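Local structure of Phospholipase/Carboxylesterase (Haliangium ochraceum, 4Q82) at residues 54-58 with 94-100; 75-81 with 152-156; 175-179 with 200-205; 182-188 with 271-277. The protein probably hydrolyses carboxylic ester bonds, as a serine hydrolase of the phospholipase/carboxylesterase type with an alpha/beta-hydrolase fold. All blocks are in the same frame, centred on the assembly; numbering follows the deposited sequence.

Interaction 1 (54-58 with 94-100); sequences SVRAL and DGSEAAL
V55 divides its two methyl groups between two residues of the segment 94-100. CG2 runs into L100: V55 CG2 and L100 CD1 are 3.5 Å apart, tighter than usual for two carbons, and the side chains meet at a slant. CG1 serves E97, whose CG lies 3.7 Å from V55 CG1, the two side chains crossing at about a right angle. The split follows from chi1 of 74°, which sets CG1 between the backbone N and the carbonyl carbon and turns CG2 opposite the N. E97 is extended beyond CG, and its carboxylate end also lies beside V55 CG1; A57 is met by the aliphatic stem alone, with E97 CG 4.0 Å from A57 CB. L100 CD1 ends 3.9 Å from A57 CA.

Strand 53-56 is an outermost strand of the mixed sheet of this alpha/beta-hydrolase fold, paired with strand 67-70 through backbone bonds of S54 with E69 and R56 with F67. R56 points its CB off the contact and forms a salt bridge with E69.

Where the chain leaves the strand, L58 N donates to G95 O at 2.8 Å and 173°, nearly straight but from above the carbonyl plane. L58 CG lies opposite its backbone N (chi1 -177°), and CD2 comes to 3.6 Å from D94 O. A side chain at G95 would probably crowd L58 CB, and the residue's phi is positive. S96 caps the start of the short, weakly bonded helix 97-100: its OG accepts from A99 N at 3.2 Å and donates to the syn lone pair of D94 OD1, while S96 N reaches that oxygen from the anti side, well out of the carboxylate plane, closing an Asx turn.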
loop_
_atom_site.group_PDB
_atom_site.type_symbol
_atom_site.label_atom_id
_atom_site.label_comp_id
_atom_site.label_asym_id
_atom_site.label_seq_id
_atom_site.Cartn_x
_atom_site.Cartn_y
_atom_site.Cartn_z
ATOM N N SER A 54 5.031 14.298 8.473
ATOM C CA SER A 54 4.649 14.606 9.857
ATOM C C SER A 54 4.183 13.365 10.605
ATOM O O SER A 54 3.432 12.554 10.058
ATOM C CB SER A 54 3.532 15.643 9.903
ATOM O OG SER A 54 3.912 16.815 9.208
ATOM N N VAL A 55 4.611 13.233 11.858
ATOM C CA VAL A 55 4.183 12.118 12.698
ATOM C C VAL A 55 2.812 12.436 13.282
ATOM O O VAL A 55 2.541 13.569 13.716
ATOM C CB VAL A 55 5.219 11.831 13.818
ATOM C CG1 VAL A 55 5.163 12.894 14.916
ATOM C CG2 VAL A 55 5.038 10.423 14.388
ATOM N N ARG A 56 1.924 11.450 13.264
ATOM C CA ARG A 56 0.573 11.630 13.793
ATOM C C ARG A 56 0.287 10.510 14.778
ATOM O O ARG A 56 -0.312 9.494 14.422
ATOM C CB ARG A 56 -0.459 11.639 12.672
ATOM C CG ARG A 56 -0.225 12.718 11.623
ATOM C CD ARG A 56 -0.591 14.108 12.165
ATOM N NE ARG A 56 -0.361 15.118 11.133
ATOM C CZ ARG A 56 0.101 16.345 11.360
ATOM N NH1 ARG A 56 0.374 16.744 12.596
ATOM N NH2 ARG A 56 0.283 17.184 10.345
ATOM N N ALA A 57 0.738 10.697 16.017
ATOM C CA ALA A 57 0.693 9.635 17.016
ATOM C C ALA A 57 -0.734 9.223 17.356
ATOM O O ALA A 57 -1.679 10.009 17.229
ATOM C CB ALA A 57 1.426 10.063 18.281
ATOM N N LEU A 58 -0.880 7.972 17.770
ATOM C CA LEU A 58 -2.164 7.439 18.182
ATOM C C LEU A 58 -2.793 8.337 19.245
ATOM O O LEU A 58 -2.104 8.789 20.163
ATOM C CB LEU A 58 -1.990 6.029 18.713
ATOM C CG LEU A 58 -3.263 5.299 19.123
ATOM C CD1 LEU A 58 -4.171 5.187 17.917
ATOM C CD2 LEU A 58 -2.910 3.935 19.668
ATOM N N ASP A 94 3.240 0.551 19.076
ATOM C CA ASP A 94 2.015 0.998 19.729
ATOM C C ASP A 94 1.443 2.301 19.185
ATOM O O ASP A 94 0.495 2.847 19.755
ATOM C CB ASP A 94 2.227 1.113 21.253
ATOM C CG ASP A 94 3.260 2.166 21.642
ATOM O OD1 ASP A 94 3.625 3.028 20.811
ATOM O OD2 ASP A 94 3.711 2.132 22.808
ATOM N N GLY A 95 2.011 2.811 18.092
ATOM C CA GLY A 95 1.479 4.014 17.462
ATOM C C GLY A 95 1.885 5.330 18.107
ATOM O O GLY A 95 1.461 6.405 17.660
ATOM N N SER A 96 2.690 5.264 19.169
ATOM C CA SER A 96 3.242 6.470 19.788
ATOM C C SER A 96 4.302 7.099 18.885
ATOM O O SER A 96 4.753 6.467 17.927
ATOM C CB SER A 96 3.852 6.145 21.152
ATOM O OG SER A 96 5.014 5.347 20.985
ATOM N N GLU A 97 4.726 8.326 19.183
ATOM C CA GLU A 97 5.767 8.954 18.346
ATOM C C GLU A 97 7.046 8.126 18.308
ATOM O O GLU A 97 7.660 7.959 17.250
ATOM C CB GLU A 97 6.103 10.351 18.847
ATOM C CG GLU A 97 5.173 11.403 18.331
ATOM C CD GLU A 97 5.669 12.804 18.626
ATOM O OE1 GLU A 97 6.903 13.005 18.665
ATOM O OE2 GLU A 97 4.816 13.697 18.810
ATOM N N ALA A 98 7.449 7.625 19.476
ATOM C CA ALA A 98 8.654 6.825 19.581
ATOM C C ALA A 98 8.508 5.551 18.753
ATOM O O ALA A 98 9.384 5.211 17.980
ATOM C CB ALA A 98 8.946 6.488 21.037
ATOM N N ALA A 99 7.380 4.867 18.906
ATOM C CA ALA A 99 7.163 3.604 18.220
ATOM C C ALA A 99 7.106 3.795 16.703
ATOM O O ALA A 99 7.529 2.914 15.932
ATOM C CB ALA A 99 5.877 2.954 18.722
ATOM N N LEU A 100 6.574 4.939 16.273
ATOM C CA LEU A 100 6.360 5.184 14.840
ATOM C C LEU A 100 7.658 5.239 14.066
ATOM O O LEU A 100 7.666 5.011 12.848
ATOM C CB LEU A 100 5.569 6.478 14.621
ATOM C CG LEU A 100 4.057 6.213 14.657
ATOM C CD1 LEU A 100 3.270 7.492 14.990
ATOM C CD2 LEU A 100 3.600 5.611 13.329
#

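Interaction 2 (75-81 with 152-156); sequences YGAEPAP and YEVDE
The ring of Y75 and the side chain of E153 cross at about a right angle, the ring and carboxylate planes being 38° apart. Y75 OH accepts from E153 N at 2.8 Å and 171°, a nearly straight bond with the donor close to the plane of the phenol ring. The same hydroxyl sits near the plane of the Y152 ring, at its edge, 3.5 Å from Y152 CD2. E153 CB lies 3.7 Å from Y75 OH; from there the glutamate chain, extended beyond CG, brings OE1 to 3.3 Å from G76 CA.

Next to these side chains the backbones pair. A80 N donates to E153 O at 3.1 Å and D155 N to A80 O at 2.7 Å, a parallel bridge of A80 with V154, while P79 CB lies 3.6 Å from D155 N. E153 centres an inverse gamma turn, and one water joins its O to G76 N and E78 O.

In the alpha/beta-hydrolase fold the contact marks the start of strand 80-86, which runs between strands 124-128 and 158-163. Y152 directly follows helix 138-151 and its OH hydrogen-bonds to E69, whereas D155 is held by S157 and R158 where the chain turns a corner into strand 158-163.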
loop_
_atom_site.group_PDB
_atom_site.type_symbol
_atom_site.label_atom_id
_atom_site.label_comp_id
_atom_site.label_asym_id
_atom_site.label_seq_id
_atom_site.Cartn_x
_atom_site.Cartn_y
_atom_site.Cartn_z
ATOM N N TYR A 75 -0.668 19.655 -2.503
ATOM C CA TYR A 75 -1.786 19.306 -1.620
ATOM C C TYR A 75 -2.673 20.529 -1.364
ATOM O O TYR A 75 -2.169 21.634 -1.127
ATOM C CB TYR A 75 -1.298 18.728 -0.285
ATOM C CG TYR A 75 -2.446 18.301 0.609
ATOM C CD1 TYR A 75 -3.190 17.167 0.318
ATOM C CD2 TYR A 75 -2.806 19.053 1.727
ATOM C CE1 TYR A 75 -4.261 16.772 1.133
ATOM C CE2 TYR A 75 -3.871 18.675 2.541
ATOM C CZ TYR A 75 -4.596 17.535 2.239
ATOM O OH TYR A 75 -5.657 17.158 3.039
ATOM N N GLY A 76 -3.985 20.344 -1.475
ATOM C CA GLY A 76 -4.925 21.445 -1.295
ATOM C C GLY A 76 -5.367 22.140 -2.578
ATOM O O GLY A 76 -6.451 22.730 -2.619
ATOM N N ALA A 77 -4.542 22.062 -3.625
ATOM C CA ALA A 77 -4.784 22.786 -4.877
ATOM C C ALA A 77 -5.847 22.103 -5.721
ATOM O O ALA A 77 -6.558 22.736 -6.495
ATOM C CB ALA A 77 -3.493 22.920 -5.670
ATOM N N GLU A 78 -5.941 20.799 -5.553
ATOM C CA GLU A 78 -6.897 19.952 -6.245
ATOM C C GLU A 78 -6.902 18.658 -5.438
ATOM O O GLU A 78 -5.913 18.366 -4.763
ATOM C CB GLU A 78 -6.480 19.700 -7.691
ATOM C CG GLU A 78 -6.534 20.972 -8.535
ATOM C CD GLU A 78 -6.056 20.769 -9.958
ATOM O OE1 GLU A 78 -5.498 19.686 -10.253
ATOM O OE2 GLU A 78 -6.258 21.694 -10.782
ATOM N N PRO A 79 -8.006 17.896 -5.478
ATOM C CA PRO A 79 -8.008 16.640 -4.718
ATOM C C PRO A 79 -6.838 15.736 -5.138
ATOM O O PRO A 79 -6.621 15.524 -6.326
ATOM C CB PRO A 79 -9.357 16.015 -5.078
ATOM C CG PRO A 79 -10.239 17.213 -5.390
ATOM C CD PRO A 79 -9.323 18.193 -6.072
ATOM N N ALA A 80 -6.083 15.235 -4.167
ATOM C CA ALA A 80 -4.886 14.457 -4.484
ATOM C C ALA A 80 -5.175 12.971 -4.463
ATOM O O ALA A 80 -5.998 12.522 -3.671
ATOM C CB ALA A 80 -3.765 14.780 -3.501
ATOM N N PRO A 81 -4.488 12.193 -5.314
ATOM C CA PRO A 81 -4.591 10.737 -5.146
ATOM C C PRO A 81 -4.085 10.344 -3.771
ATOM O O PRO A 81 -3.277 11.065 -3.190
ATOM C CB PRO A 81 -3.688 10.175 -6.256
ATOM C CG PRO A 81 -2.787 11.317 -6.639
ATOM C CD PRO A 81 -3.578 12.568 -6.410
ATOM N N TYR A 152 -8.617 13.879 4.689
ATOM C CA TYR A 152 -7.684 14.530 3.760
ATOM C C TYR A 152 -8.386 14.961 2.482
ATOM O O TYR A 152 -9.438 14.423 2.136
ATOM C CB TYR A 152 -6.502 13.582 3.461
ATOM C CG TYR A 152 -5.622 13.439 4.679
ATOM C CD1 TYR A 152 -5.807 12.399 5.587
ATOM C CD2 TYR A 152 -4.647 14.384 4.962
ATOM C CE1 TYR A 152 -5.015 12.298 6.721
ATOM C CE2 TYR A 152 -3.861 14.295 6.095
ATOM C CZ TYR A 152 -4.050 13.255 6.975
ATOM O OH TYR A 152 -3.264 13.187 8.107
ATOM N N GLU A 153 -7.822 15.954 1.798
ATOM C CA GLU A 153 -8.387 16.426 0.541
ATOM C C GLU A 153 -7.932 15.525 -0.594
ATOM O O GLU A 153 -6.987 15.838 -1.313
ATOM C CB GLU A 153 -7.981 17.871 0.272
ATOM C CG GLU A 153 -8.479 18.826 1.333
ATOM C CD GLU A 153 -8.168 20.273 0.997
ATOM O OE1 GLU A 153 -7.924 20.567 -0.196
ATOM O OE2 GLU A 153 -8.163 21.107 1.929
ATOM N N VAL A 154 -8.598 14.382 -0.729
ATOM C CA VAL A 154 -8.145 13.378 -1.662
ATOM C C VAL A 154 -9.164 13.127 -2.753
ATOM O O VAL A 154 -10.365 13.354 -2.574
ATOM C CB VAL A 154 -7.817 12.043 -0.945
ATOM C CG1 VAL A 154 -6.648 12.239 -0.001
ATOM C CG2 VAL A 154 -9.025 11.532 -0.196
ATOM N N ASP A 155 -8.658 12.674 -3.892
ATOM C CA ASP A 155 -9.493 12.272 -5.009
ATOM C C ASP A 155 -9.979 10.850 -4.776
ATOM O O ASP A 155 -9.213 9.886 -4.887
ATOM C CB ASP A 155 -8.715 12.380 -6.323
ATOM C CG ASP A 155 -9.515 11.908 -7.526
ATOM O OD1 ASP A 155 -10.703 11.534 -7.375
ATOM O OD2 ASP A 155 -8.949 11.926 -8.640
ATOM N N GLU A 156 -11.268 10.713 -4.476
ATOM C CA GLU A 156 -11.782 9.413 -4.076
ATOM C C GLU A 156 -11.842 8.420 -5.226
ATOM O O GLU A 156 -12.043 7.228 -4.996
ATOM C CB GLU A 156 -13.159 9.570 -3.427
ATOM C CG GLU A 156 -13.064 10.266 -2.086
ATOM C CD GLU A 156 -14.412 10.449 -1.418
ATOM O OE1 GLU A 156 -15.356 9.701 -1.763
ATOM O OE2 GLU A 156 -14.514 11.340 -0.546
HETATM O O HOH W 1 -5.295 17.930 -2.279
#

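Interaction 3 (175-179 with 200-205); sequences LRAHL and DHGCDL
L179 lays its CD2 methyl over one face of the H201 imidazole, a CH-pi contact with L179 CD2 3.7 Å from the centroid of the H201 ring and 16° off the ring normal. It links the C-terminal ends of helices 167-178 and 195-201, which precede and follow strand 186-190 in the alternating helix-strand order of the alpha/beta-hydrolase fold. The opposite face of the imidazole carries D200 OD1, 3.9 Å above the plane and over the centre of the ring.

While its faces are covered in this way, the ring uses its edge for a polar bond. H201 NE2 donates to R176 O at 2.8 Å and 173°, with the acceptor almost in the ring plane, so the bond fixes the rotation of the imidazole and satisfies a carbonyl near the end of the helix. A leucine in place of H201 would probably leave R176 O without this donor and take from L179 CD2 the flat face on which it rests.

R176 stretches along the same junction with CG opposite its backbone N (chi1 -179°) and the chain straight to NE. R176 NE donates to the anti lone pair of D200 OD2 at 2.7 Å, forming a salt bridge; the oxygen lies in the guanidinium plane, although the carboxylate plane is turned nearly perpendicular to it. R176 NH2 adds a weak second bond to D200 OD2.

Beyond the histidine, C203 is tied by a disulfide to C236. L179 CD2 is 3.7 Å from D204 O, and L205 turns its end back toward the helix: L205 CD1 stands 4.1 Å from L179 CD1 and 4.2 Å from L175 CB.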
loop_
_atom_site.group_PDB
_atom_site.type_symbol
_atom_site.label_atom_id
_atom_site.label_comp_id
_atom_site.label_asym_id
_atom_site.label_seq_id
_atom_site.Cartn_x
_atom_site.Cartn_y
_atom_site.Cartn_z
ATOM N N LEU A 175 -9.330 -7.102 1.063
ATOM C CA LEU A 175 -10.055 -7.305 -0.184
ATOM C C LEU A 175 -10.998 -8.503 -0.082
ATOM O O LEU A 175 -12.105 -8.479 -0.607
ATOM C CB LEU A 175 -9.076 -7.480 -1.353
ATOM C CG LEU A 175 -8.326 -6.223 -1.779
ATOM C CD1 LEU A 175 -7.269 -6.578 -2.831
ATOM C CD2 LEU A 175 -9.301 -5.176 -2.316
ATOM N N ARG A 176 -10.579 -9.547 0.614
ATOM C CA ARG A 176 -11.455 -10.703 0.762
ATOM C C ARG A 176 -12.736 -10.336 1.508
ATOM O O ARG A 176 -13.846 -10.778 1.149
ATOM C CB ARG A 176 -10.741 -11.838 1.491
ATOM C CG ARG A 176 -11.645 -13.042 1.630
ATOM C CD ARG A 176 -11.045 -14.144 2.475
ATOM N NE ARG A 176 -11.972 -15.277 2.509
ATOM C CZ ARG A 176 -11.826 -16.342 3.289
ATOM N NH1 ARG A 176 -10.792 -16.420 4.113
ATOM N NH2 ARG A 176 -12.719 -17.320 3.246
ATOM N N ALA A 177 -12.592 -9.519 2.546
ATOM C CA ALA A 177 -13.734 -9.184 3.391
ATOM C C ALA A 177 -14.615 -8.123 2.763
ATOM O O ALA A 177 -15.831 -8.147 2.934
ATOM C CB ALA A 177 -13.265 -8.714 4.764
ATOM N N HIS A 178 -13.993 -7.184 2.055
ATOM C CA HIS A 178 -14.667 -5.946 1.667
ATOM C C HIS A 178 -14.675 -5.659 0.165
ATOM O O HIS A 178 -14.892 -4.513 -0.236
ATOM C CB HIS A 178 -14.029 -4.769 2.414
ATOM C CG HIS A 178 -14.163 -4.877 3.899
ATOM N ND1 HIS A 178 -15.392 -4.919 4.524
ATOM C CD2 HIS A 178 -13.237 -4.965 4.882
ATOM C CE1 HIS A 178 -15.217 -5.031 5.829
ATOM N NE2 HIS A 178 -13.918 -5.063 6.072
ATOM N N LEU A 179 -14.448 -6.693 -0.650
ATOM C CA LEU A 179 -14.460 -6.554 -2.111
ATOM C C LEU A 179 -15.702 -5.819 -2.623
ATOM O O LEU A 179 -15.591 -4.922 -3.447
ATOM C CB LEU A 179 -14.377 -7.923 -2.789
ATOM C CG LEU A 179 -14.473 -7.977 -4.324
ATOM C CD1 LEU A 179 -13.297 -7.256 -4.978
ATOM C CD2 LEU A 179 -14.530 -9.409 -4.818
ATOM N N ASP A 200 -11.800 -17.526 -2.311
ATOM C CA ASP A 200 -13.126 -17.062 -1.928
ATOM C C ASP A 200 -13.903 -16.469 -3.118
ATOM O O ASP A 200 -15.049 -16.827 -3.354
ATOM C CB ASP A 200 -12.983 -16.026 -0.813
ATOM C CG ASP A 200 -14.288 -15.701 -0.123
ATOM O OD1 ASP A 200 -15.355 -15.738 -0.774
ATOM O OD2 ASP A 200 -14.235 -15.389 1.091
ATOM N N HIS A 201 -13.277 -15.556 -3.851
ATOM C CA HIS A 201 -13.999 -14.728 -4.818
ATOM C C HIS A 201 -13.804 -15.084 -6.282
ATOM O O HIS A 201 -14.634 -14.714 -7.114
ATOM C CB HIS A 201 -13.602 -13.268 -4.627
ATOM C CG HIS A 201 -14.114 -12.666 -3.355
ATOM N ND1 HIS A 201 -15.454 -12.466 -3.117
ATOM C CD2 HIS A 201 -13.463 -12.197 -2.265
ATOM C CE1 HIS A 201 -15.609 -11.908 -1.928
ATOM N NE2 HIS A 201 -14.415 -11.731 -1.394
ATOM N N GLY A 202 -12.703 -15.758 -6.611
ATOM C CA GLY A 202 -12.405 -16.060 -8.006
ATOM C C GLY A 202 -12.386 -14.809 -8.867
ATOM O O GLY A 202 -11.886 -13.771 -8.443
ATOM N N CYS A 203 -12.979 -14.872 -10.058
ATOM C CA CYS A 203 -12.849 -13.751 -10.980
ATOM C C CYS A 203 -13.598 -12.498 -10.527
ATOM O O CYS A 203 -13.381 -11.424 -11.082
ATOM C CB CYS A 203 -13.285 -14.176 -12.377
ATOM S SG CYS A 203 -12.079 -15.342 -13.070
ATOM N N ASP A 204 -14.430 -12.603 -9.495
ATOM C CA ASP A 204 -15.006 -11.387 -8.905
ATOM C C ASP A 204 -13.905 -10.456 -8.402
ATOM O O ASP A 204 -14.034 -9.235 -8.463
ATOM C CB ASP A 204 -15.963 -11.716 -7.759
ATOM C CG ASP A 204 -17.228 -12.443 -8.231
ATOM O OD1 ASP A 204 -17.462 -12.537 -9.455
ATOM O OD2 ASP A 204 -18.000 -12.898 -7.364
ATOM N N LEU A 205 -12.824 -11.036 -7.887
ATOM C CA LEU A 205 -11.719 -10.244 -7.387
ATOM C C LEU A 205 -10.990 -9.526 -8.527
ATOM O O LEU A 205 -10.324 -8.521 -8.310
ATOM C CB LEU A 205 -10.758 -11.136 -6.613
ATOM C CG LEU A 205 -9.514 -10.542 -5.957
ATOM C CD1 LEU A 205 -9.890 -9.449 -4.990
ATOM C CD2 LEU A 205 -8.783 -11.648 -5.240
#

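Interaction 4 (182-188 with 271-277); sequences TPIAAAV and WLLSQSR
This is a largely buried contact, apolar along the strand and closed at the chain end by the exposed R277, in which the C-terminal helix 268-273 and the tail after it cover the start of strand 186-190. A186 CB touches L272 CD2 at 3.8 Å, Q275 CB at 3.7 Å and W271 CZ3, which approaches it obliquely. V188 CG2 lies 3.8 Å from L272 CD2. W271 CG is opposite its backbone N (chi1 -178°), which carries the six-membered ring to the strand, with W271 CZ3 3.6 Å from A187 O.

Strand 186-190 is an inner strand of the alpha/beta-hydrolase sheet, between 158-163 and 210-215; the indole reaches the latter through an edge-to-face contact with W211. Q275 NE2 is 3.4 Å above the plane of the W271 ring and hydrogen-bonds to D242. A serine at W271 would probably open a gap beside A186 and V188 and leave W211 without its aromatic partner.

At the chain end R277 bends at chi2 and chi3 so that one nitrogen serves two carbonyls: R277 NH1 donates to T182 O at 2.8 Å and to I184 O at 2.9 Å. Both oxygens lie near the guanidinium plane, but NH1 is tilted from the T182 carbonyl plane and stands above that of I184. T182 OG1 accepts from I184 N, an ST turn, and also hydrogen-bonds to Y174 OH.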
loop_
_atom_site.group_PDB
_atom_site.type_symbol
_atom_site.label_atom_id
_atom_site.label_comp_id
_atom_site.label_asym_id
_atom_site.label_seq_id
_atom_site.Cartn_x
_atom_site.Cartn_y
_atom_site.Cartn_z
ATOM N N THR A 182 -15.391 -2.018 -1.257
ATOM C CA THR A 182 -14.146 -1.248 -1.240
ATOM C C THR A 182 -14.158 -0.081 -2.224
ATOM O O THR A 182 -14.569 -0.214 -3.378
ATOM C CB THR A 182 -12.915 -2.119 -1.531
ATOM O OG1 THR A 182 -11.742 -1.309 -1.419
ATOM C CG2 THR A 182 -12.961 -2.728 -2.931
ATOM N N PRO A 183 -13.720 1.087 -1.748
ATOM C CA PRO A 183 -13.559 2.264 -2.598
ATOM C C PRO A 183 -12.228 2.292 -3.367
ATOM O O PRO A 183 -12.050 3.230 -4.154
ATOM C CB PRO A 183 -13.600 3.413 -1.591
ATOM C CG PRO A 183 -12.907 2.818 -0.389
ATOM C CD PRO A 183 -13.403 1.381 -0.337
ATOM N N ILE A 184 -11.319 1.332 -3.169
ATOM C CA ILE A 184 -9.974 1.524 -3.740
ATOM C C ILE A 184 -9.971 1.371 -5.266
ATOM O O ILE A 184 -10.817 0.684 -5.844
ATOM C CB ILE A 184 -8.895 0.580 -3.120
ATOM C CG1 ILE A 184 -9.026 -0.864 -3.601
ATOM C CG2 ILE A 184 -8.930 0.644 -1.606
ATOM C CD1 ILE A 184 -7.769 -1.719 -3.279
ATOM N N ALA A 185 -9.023 2.059 -5.901
ATOM C CA ALA A 185 -8.831 2.032 -7.341
ATOM C C ALA A 185 -7.816 0.992 -7.799
ATOM O O ALA A 185 -7.861 0.562 -8.947
ATOM C CB ALA A 185 -8.391 3.412 -7.836
ATOM N N ALA A 186 -6.876 0.630 -6.928
ATOM C CA ALA A 186 -5.820 -0.352 -7.275
ATOM C C ALA A 186 -5.001 -0.705 -6.048
ATOM O O ALA A 186 -4.998 0.045 -5.066
ATOM C CB ALA A 186 -4.888 0.182 -8.366
ATOM N N ALA A 187 -4.280 -1.829 -6.127
ATOM C CA ALA A 187 -3.377 -2.248 -5.056
ATOM C C ALA A 187 -2.053 -2.766 -5.596
ATOM O O ALA A 187 -1.995 -3.399 -6.651
ATOM C CB ALA A 187 -4.044 -3.355 -4.169
ATOM N N VAL A 188 -0.989 -2.533 -4.824
ATOM C CA VAL A 188 0.323 -3.092 -5.108
ATOM C C VAL A 188 0.698 -3.879 -3.867
ATOM O O VAL A 188 0.887 -3.306 -2.803
ATOM C CB VAL A 188 1.377 -2.004 -5.394
ATOM C CG1 VAL A 188 2.787 -2.607 -5.404
ATOM C CG2 VAL A 188 1.098 -1.313 -6.761
ATOM N N TRP A 271 1.880 3.030 -12.785
ATOM C CA TRP A 271 0.823 2.031 -12.944
ATOM C C TRP A 271 -0.375 2.370 -12.049
ATOM O O TRP A 271 -1.522 2.361 -12.514
ATOM C CB TRP A 271 1.338 0.609 -12.633
ATOM C CG TRP A 271 0.263 -0.444 -12.835
ATOM C CD1 TRP A 271 -0.138 -1.011 -14.025
ATOM C CD2 TRP A 271 -0.570 -1.017 -11.818
ATOM N NE1 TRP A 271 -1.164 -1.922 -13.795
ATOM C CE2 TRP A 271 -1.445 -1.937 -12.452
ATOM C CE3 TRP A 271 -0.656 -0.851 -10.426
ATOM C CZ2 TRP A 271 -2.389 -2.696 -11.735
ATOM C CZ3 TRP A 271 -1.597 -1.603 -9.721
ATOM C CH2 TRP A 271 -2.445 -2.514 -10.378
ATOM N N LEU A 272 -0.122 2.665 -10.773
ATOM C CA LEU A 272 -1.216 3.075 -9.885
ATOM C C LEU A 272 -1.991 4.238 -10.483
ATOM O O LEU A 272 -3.213 4.187 -10.630
ATOM C CB LEU A 272 -0.684 3.464 -8.497
ATOM C CG LEU A 272 -0.301 2.281 -7.589
ATOM C CD1 LEU A 272 0.359 2.807 -6.288
ATOM C CD2 LEU A 272 -1.514 1.452 -7.228
ATOM N N LEU A 273 -1.266 5.278 -10.864
ATOM C CA LEU A 273 -1.918 6.488 -11.372
ATOM C C LEU A 273 -2.688 6.238 -12.673
ATOM O O LEU A 273 -3.579 7.008 -13.030
ATOM C CB LEU A 273 -0.874 7.597 -11.566
ATOM C CG LEU A 273 -0.375 8.185 -10.232
ATOM C CD1 LEU A 273 0.900 8.973 -10.423
ATOM C CD2 LEU A 273 -1.443 9.065 -9.585
ATOM N N SER A 274 -2.367 5.157 -13.376
ATOM C CA SER A 274 -3.142 4.822 -14.568
ATOM C C SER A 274 -4.499 4.179 -14.204
ATOM O O SER A 274 -5.365 4.006 -15.063
ATOM C CB SER A 274 -2.342 3.900 -15.489
ATOM O OG SER A 274 -2.342 2.573 -14.999
ATOM N N GLN A 275 -4.688 3.839 -12.932
ATOM C CA GLN A 275 -5.940 3.226 -12.474
ATOM C C GLN A 275 -6.833 4.228 -11.776
ATOM O O GLN A 275 -6.340 5.087 -11.053
ATOM C CB GLN A 275 -5.642 2.063 -11.508
ATOM C CG GLN A 275 -4.576 1.110 -12.034
ATOM C CD GLN A 275 -4.993 0.443 -13.328
ATOM O OE1 GLN A 275 -6.170 0.227 -13.562
ATOM N NE2 GLN A 275 -4.022 0.099 -14.165
ATOM N N SER A 276 -8.146 4.106 -11.958
ATOM C CA SER A 276 -9.073 4.950 -11.231
ATOM C C SER A 276 -10.462 4.335 -11.238
ATOM O O SER A 276 -10.771 3.514 -12.100
ATOM C CB SER A 276 -9.127 6.358 -11.842
ATOM O OG SER A 276 -9.702 6.311 -13.128
ATOM N N ARG A 277 -11.304 4.762 -10.299
ATOM C CA ARG A 277 -12.687 4.285 -10.231
ATOM C C ARG A 277 -13.637 5.093 -11.123
ATOM O O ARG A 277 -13.540 6.313 -11.188
ATOM C CB ARG A 277 -13.182 4.329 -8.785
ATOM C CG ARG A 277 -12.468 3.360 -7.866
ATOM C CD ARG A 277 -12.772 1.935 -8.277
ATOM N NE ARG A 277 -14.170 1.591 -8.019
ATOM C CZ ARG A 277 -14.599 1.010 -6.902
ATOM N NH1 ARG A 277 -13.738 0.706 -5.936
ATOM N NH2 ARG A 277 -15.887 0.724 -6.755
HETATM O O HOH W 2 -10.087 0.682 -10.458
#

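How the interactions relate
Interactions 1, 2 and 4 all reach the single mixed sheet, while interaction 3 joins two helices on its flank. Interactions 1 and 2 alternate along the chain, with centres 24 Å apart and no touch; strand 80-86 leads from the second into helix 97-100 of the first. Both close before interactions 3 and 4 open. These also interleave: 182-188 lies between the two helices of interaction 3 in sequence. Their centres are 16 Å apart and they touch at L175 and I184. Interaction 4 also meets interaction 2, through L273 on P81, with centres 15 Å apart. The C-terminal segment thus packs on the inner strand 186-190 and also reaches the start of strand 80-86, whereas interaction 1 stands across the chain's centre from interactions 3 and 4.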